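Local coordinates for SusD superfamily protein (Bacteroides vulgatus, PDB 3MYV), which probably binds polysaccharide at the outer membrane of the bacterium, as a SusD-like glycan-binding protein, at residues H65-L70 and V431-E436; A35-Y40 and G73-R78. All coordinates share one frame; numbering follows the deposited sequence.

Contact 1 of 2, residues H65-L70 and V431-E436; sequences HRPNSL and VLPIPE
A methyl group of Leu432, CD2, sits over the centre of the His65 imidazole in a CH-pi contact, 3.5 Å from the ring centroid. The same ring meets Leu70 O at its edge and in its plane, where ND1 donates a nearly axial hydrogen bond of 2.7 Å to that carbonyl. Further along, Pro433 fits against the bend of the other segment: its CG lies 3.5 Å from Arg66 C, and its ring crosses that of Pro67 at about a right angle. Leu70 runs past Pro433 in the opposite direction, both its methyls reaching Pro435 CG. The motif behind this surface is a type I beta turn from Arg66 to Ser69, which leaves Pro67 O available to Glu436 N at 2.9 Å, the donor standing above the carbonyl plane. Through this bond a loop following helix 56-61 is tied to one that precedes helix 438-441. Toward the solvent, a water accepts from Asn68 ND2 and donates to Glu436 OE1; Glu436 CG is anti to the backbone N (chi1 -180°), the chain extended beyond it. In the second shell, His65 NE2 is hydrogen-bonded to Lys44 NZ, which with the ND1 bond fixes the ring's rotation. An alanine in place of His65 would probably leave Leu70 O without its imidazole donor and open a gap beside Leu432 CD2. Gln447 hydrogen-bonds Ile434 N through its OE1 and packs on Pro433.

Contact 2 of 2, residues A35-Y40 and G73-R78; sequences AAMFAY and GSLWGR
Leu75 turns its CG anti to its own carbonyl carbon (chi1 -72°), and Tyr40 holds CG anti to the backbone N (chi1 -167°); these torsions set the two CG atoms from which the leucine fork and the tyrosine ring extend. The two side chains approach at a slant, and the closest pair is Leu75 CD1 with Tyr40 CD2 at 3.6 Å. CD1 is also near Tyr40 CB and CG, so that one methyl touches the root of the aromatic side chain as well as its ring. The other methyl, CD2, faces the selenomethionine Met37, whose chain is bent at chi2 and chi3; SE comes within 3.7 Å of CD2, and CG also touches it. Ala36 CB meets the branch point instead, 4.1 Å from Leu75 CG. A single leucine thus inserts its fork among three side chains of one short helix, residues 36-43, whose N-cap position is held by Ala35.

The segment that brings the leucine is the approach to helix 77-94, so the contact joins the opening turn of one helix to the lead-in of another, within the amino-terminal part of the SusD fold, whose family is grouped with the TPR clan. No hydrogen bond crosses between the segments, and the joint is apolar packing, largely buried. At its border Gly73 CA lies 4.0 Å from Ala36 CB. A beta carbon on Gly73 would clash with that methyl, and the positive phi of 59° by itself also favours glycine. Farther out, helix 103-128 backs the contact, Cys127 meeting both Met37 and Tyr40, while the Tyr40 ring has a cation-pi partner in Lys44. Backbone bonds from Ala36 to Ser30 and from Ser74 to Gly31 tie both segments to the loop preceding helix 36-43.

The centres of contacts 1 and 2 are about 13 Å apart, on the same side of the chain's centre, contact 2 being the deeper. Their segments alternate along the sequence: 35-40, 65-70, 73-78, then 431-436 far downstream. Contact 2 is local to the amino-terminal region, whereas contact 1 brings the carboxy-terminal part of the chain back to it. The two touch directly, Pro435 CD packing on Trp76 CD2 at 3.6 Å and Leu432 CG on Tyr40 CE2 at 3.6 Å. Helix 103-128 is common to both, and Lys44 reaches His65 as well as Tyr40. Through these contacts the carboxy-terminal loop packs against the amino-terminal helical region.

Contact 1 of 2, residues H65-L70 and V431-E436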
loop_
_atom_site.group_PDB
_atom_site.type_symbol
_atom_site.label_atom_id
_atom_site.label_comp_id
_atom_site.label_asym_id
_atom_site.label_seq_id
_atom_site.Cartn_x
_atom_site.Cartn_y
_atom_site.Cartn_z
ATOM N N HIS A 65 7.259 -14.847 11.916
ATOM C CA HIS A 65 7.567 -13.590 12.602
ATOM C C HIS A 65 7.646 -13.844 14.105
ATOM O O HIS A 65 6.812 -14.552 14.663
ATOM C CB HIS A 65 6.476 -12.550 12.370
ATOM C CG HIS A 65 6.082 -12.393 10.946
ATOM N ND1 HIS A 65 6.921 -11.832 10.011
ATOM C CD2 HIS A 65 4.923 -12.673 10.301
ATOM C CE1 HIS A 65 6.313 -11.820 8.836
ATOM N NE2 HIS A 65 5.099 -12.324 8.985
ATOM N N ARG A 66 8.613 -13.226 14.766
ATOM C CA ARG A 66 8.661 -13.311 16.227
ATOM C C ARG A 66 9.198 -12.039 16.880
ATOM O O ARG A 66 9.827 -11.210 16.218
ATOM C CB ARG A 66 9.448 -14.537 16.656
ATOM C CG ARG A 66 10.825 -14.593 16.112
ATOM C CD ARG A 66 11.491 -15.934 16.430
ATOM N NE ARG A 66 12.920 -15.733 16.621
ATOM C CZ ARG A 66 13.838 -15.764 15.657
ATOM N NH1 ARG A 66 13.503 -16.027 14.392
ATOM N NH2 ARG A 66 15.110 -15.546 15.964
ATOM N N PRO A 67 8.891 -11.846 18.172
ATOM C CA PRO A 67 9.254 -10.581 18.804
ATOM C C PRO A 67 10.749 -10.218 18.715
ATOM O O PRO A 67 11.071 -9.043 18.552
ATOM C CB PRO A 67 8.807 -10.795 20.259
ATOM C CG PRO A 67 7.678 -11.711 20.139
ATOM C CD PRO A 67 8.032 -12.654 19.044
ATOM N N ASN A 68 11.650 -11.204 18.780
ATOM C CA ASN A 68 13.087 -10.930 18.662
ATOM C C ASN A 68 13.620 -10.924 17.233
ATOM O O ASN A 68 14.811 -10.683 17.022
ATOM C CB ASN A 68 13.931 -11.847 19.582
ATOM C CG ASN A 68 13.981 -13.305 19.122
ATOM O OD1 ASN A 68 13.497 -13.666 18.045
ATOM N ND2 ASN A 68 14.606 -14.147 19.943
ATOM N N SER A 69 12.736 -11.137 16.258
ATOM C CA SER A 69 13.114 -11.103 14.844
ATOM C C SER A 69 11.821 -10.987 14.035
ATOM O O SER A 69 11.219 -11.996 13.650
ATOM C CB SER A 69 13.894 -12.371 14.467
ATOM O OG SER A 69 14.496 -12.262 13.193
ATOM N N LEU A 70 11.382 -9.753 13.784
ATOM C CA LEU A 70 10.081 -9.568 13.109
ATOM C C LEU A 70 10.067 -10.232 11.732
ATOM O O LEU A 70 9.028 -10.708 11.324
ATOM C CB LEU A 70 9.643 -8.117 13.027
ATOM C CG LEU A 70 8.760 -7.596 14.168
ATOM C CD1 LEU A 70 9.400 -7.767 15.572
ATOM C CD2 LEU A 70 8.361 -6.153 13.913
ATOM N N VAL A 431 -1.371 -9.957 12.528
ATOM C CA VAL A 431 -0.574 -8.797 12.880
ATOM C C VAL A 431 0.840 -9.235 13.210
ATOM O O VAL A 431 1.069 -10.387 13.608
ATOM C CB VAL A 431 -1.154 -8.025 14.093
ATOM C CG1 VAL A 431 -2.504 -7.380 13.717
ATOM C CG2 VAL A 431 -1.303 -8.941 15.324
ATOM N N LEU A 432 1.784 -8.318 13.017
ATOM C CA LEU A 432 3.173 -8.546 13.436
ATOM C C LEU A 432 3.310 -8.402 14.933
ATOM O O LEU A 432 2.491 -7.716 15.581
ATOM C CB LEU A 432 4.110 -7.543 12.774
ATOM C CG LEU A 432 4.344 -7.711 11.280
ATOM C CD1 LEU A 432 5.037 -6.476 10.761
ATOM C CD2 LEU A 432 5.132 -8.991 10.903
ATOM N N PRO A 433 4.328 -9.067 15.515
ATOM C CA PRO A 433 4.553 -8.828 16.935
ATOM C C PRO A 433 5.271 -7.488 17.197
ATOM O O PRO A 433 6.009 -6.971 16.341
ATOM C CB PRO A 433 5.434 -9.999 17.336
ATOM C CG PRO A 433 6.287 -10.223 16.095
ATOM C CD PRO A 433 5.337 -9.979 14.945
ATOM N N ILE A 434 5.017 -6.932 18.375
ATOM C CA ILE A 434 5.762 -5.799 18.891
ATOM C C ILE A 434 7.222 -6.268 19.103
ATOM O O ILE A 434 7.437 -7.326 19.721
ATOM C CB ILE A 434 5.148 -5.280 20.239
ATOM C CG1 ILE A 434 3.652 -4.914 20.106
ATOM C CG2 ILE A 434 5.972 -4.089 20.775
ATOM C CD1 ILE A 434 3.314 -3.852 19.075
ATOM N N PRO A 435 8.210 -5.520 18.588
ATOM C CA PRO A 435 9.615 -5.915 18.771
ATOM C C PRO A 435 9.992 -6.013 20.239
ATOM O O PRO A 435 9.635 -5.134 21.038
ATOM C CB PRO A 435 10.407 -4.786 18.099
ATOM C CG PRO A 435 9.432 -4.175 17.139
ATOM C CD PRO A 435 8.087 -4.326 17.730
ATOM N N GLU A 436 10.739 -7.052 20.569
ATOM C CA GLU A 436 11.102 -7.364 21.947
ATOM C C GLU A 436 11.767 -6.158 22.644
ATOM O O GLU A 436 11.505 -5.888 23.827
ATOM C CB GLU A 436 12.034 -8.572 21.966
ATOM C CG GLU A 436 12.487 -9.016 23.349
ATOM C CD GLU A 436 13.394 -10.246 23.312
ATOM O OE1 GLU A 436 14.567 -10.129 22.885
ATOM O OE2 GLU A 436 12.938 -11.323 23.741
HETATM O O HOH W 1 15.389 -12.735 22.625
#

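Contact 2 of 2, residues A35-Y40 and G73-R78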
loop_
_atom_site.group_PDB
_atom_site.type_symbol
_atom_site.label_atom_id
_atom_site.label_comp_id
_atom_site.label_asym_id
_atom_site.label_seq_id
_atom_site.Cartn_x
_atom_site.Cartn_y
_atom_site.Cartn_z
ATOM N N ALA A 35 10.399 -2.224 -0.866
ATOM C CA ALA A 35 10.092 -3.649 -1.033
ATOM C C ALA A 35 9.165 -4.227 0.050
ATOM O O ALA A 35 8.158 -4.864 -0.269
ATOM C CB ALA A 35 11.405 -4.475 -1.070
ATOM N N ALA A 36 9.520 -4.058 1.320
ATOM C CA ALA A 36 8.852 -4.821 2.403
ATOM C C ALA A 36 7.332 -4.672 2.450
ATOM O O ALA A 36 6.639 -5.648 2.715
ATOM C CB ALA A 36 9.453 -4.518 3.782
HETATM N N MSE A 37 6.821 -3.466 2.222
HETATM C CA MSE A 37 5.352 -3.228 2.316
HETATM C C MSE A 37 4.601 -4.108 1.296
HETATM O O MSE A 37 3.518 -4.630 1.581
HETATM C CB MSE A 37 4.998 -1.758 2.062
HETATM C CG MSE A 37 4.604 -0.896 3.219
HETATM SE SE MSE A 37 3.588 -1.584 4.690
HETATM C CE MSE A 37 2.458 -2.898 3.924
ATOM N N PHE A 38 5.211 -4.308 0.146
ATOM C CA PHE A 38 4.607 -5.042 -0.945
ATOM C C PHE A 38 4.718 -6.510 -0.692
ATOM O O PHE A 38 3.765 -7.239 -0.916
ATOM C CB PHE A 38 5.232 -4.625 -2.273
ATOM C CG PHE A 38 5.116 -3.145 -2.528
ATOM C CD1 PHE A 38 3.892 -2.587 -2.852
ATOM C CD2 PHE A 38 6.205 -2.319 -2.408
ATOM C CE1 PHE A 38 3.767 -1.232 -3.043
ATOM C CE2 PHE A 38 6.095 -0.962 -2.603
ATOM C CZ PHE A 38 4.885 -0.412 -2.922
ATOM N N ALA A 39 5.872 -6.952 -0.196
ATOM C CA ALA A 39 6.023 -8.347 0.216
ATOM C C ALA A 39 4.927 -8.702 1.199
ATOM O O ALA A 39 4.315 -9.767 1.136
ATOM C CB ALA A 39 7.394 -8.569 0.823
ATOM N N TYR A 40 4.681 -7.787 2.118
ATOM C CA TYR A 40 3.738 -8.017 3.202
ATOM C C TYR A 40 2.310 -8.141 2.659
ATOM O O TYR A 40 1.619 -9.134 2.901
ATOM C CB TYR A 40 3.848 -6.864 4.209
ATOM C CG TYR A 40 3.157 -7.117 5.525
ATOM C CD1 TYR A 40 1.797 -6.899 5.668
ATOM C CD2 TYR A 40 3.875 -7.589 6.627
ATOM C CE1 TYR A 40 1.144 -7.136 6.889
ATOM C CE2 TYR A 40 3.232 -7.839 7.839
ATOM C CZ TYR A 40 1.865 -7.607 7.957
ATOM O OH TYR A 40 1.246 -7.868 9.160
ATOM N N GLY A 73 11.169 -6.849 7.111
ATOM C CA GLY A 73 11.890 -5.665 6.684
ATOM C C GLY A 73 12.130 -4.716 7.854
ATOM O O GLY A 73 12.656 -5.128 8.877
ATOM N N SER A 74 11.732 -3.456 7.687
ATOM C CA SER A 74 11.776 -2.424 8.752
ATOM C C SER A 74 10.400 -1.803 9.025
ATOM O O SER A 74 10.266 -0.585 9.301
ATOM C CB SER A 74 12.747 -1.331 8.331
ATOM O OG SER A 74 14.044 -1.884 8.220
ATOM N N LEU A 75 9.375 -2.637 8.958
ATOM C CA LEU A 75 7.988 -2.147 8.970
ATOM C C LEU A 75 7.592 -1.570 10.331
ATOM O O LEU A 75 6.593 -0.872 10.428
ATOM C CB LEU A 75 7.016 -3.241 8.507
ATOM C CG LEU A 75 7.064 -3.585 7.001
ATOM C CD1 LEU A 75 5.991 -4.681 6.580
ATOM C CD2 LEU A 75 6.917 -2.312 6.180
ATOM N N TRP A 76 8.399 -1.807 11.366
ATOM C CA TRP A 76 8.238 -1.045 12.617
ATOM C C TRP A 76 9.158 0.154 12.622
ATOM O O TRP A 76 8.705 1.293 12.731
ATOM C CB TRP A 76 8.567 -1.901 13.847
ATOM C CG TRP A 76 8.566 -1.173 15.186
ATOM C CD1 TRP A 76 9.615 -0.497 15.750
ATOM C CD2 TRP A 76 7.507 -1.136 16.159
ATOM N NE1 TRP A 76 9.261 -0.009 16.982
ATOM C CE2 TRP A 76 7.984 -0.401 17.272
ATOM C CE3 TRP A 76 6.203 -1.621 16.185
ATOM C CZ2 TRP A 76 7.201 -0.163 18.426
ATOM C CZ3 TRP A 76 5.417 -1.399 17.338
ATOM C CH2 TRP A 76 5.917 -0.664 18.432
ATOM N N GLY A 77 10.462 -0.113 12.575
ATOM C CA GLY A 77 11.454 0.944 12.745
ATOM C C GLY A 77 11.408 2.103 11.769
ATOM O O GLY A 77 11.586 3.271 12.154
ATOM N N ARG A 78 11.231 1.814 10.494
ATOM C CA ARG A 78 11.343 2.865 9.493
ATOM C C ARG A 78 10.145 3.834 9.529
ATOM O O ARG A 78 10.359 5.040 9.563
ATOM C CB ARG A 78 11.612 2.290 8.085
ATOM C CG ARG A 78 11.814 3.343 6.998
ATOM C CD ARG A 78 12.830 4.375 7.351
ATOM N NE ARG A 78 14.084 3.725 7.649
ATOM C CZ ARG A 78 15.021 3.387 6.758
ATOM N NH1 ARG A 78 14.930 3.699 5.468
ATOM N NH2 ARG A 78 16.111 2.780 7.190
#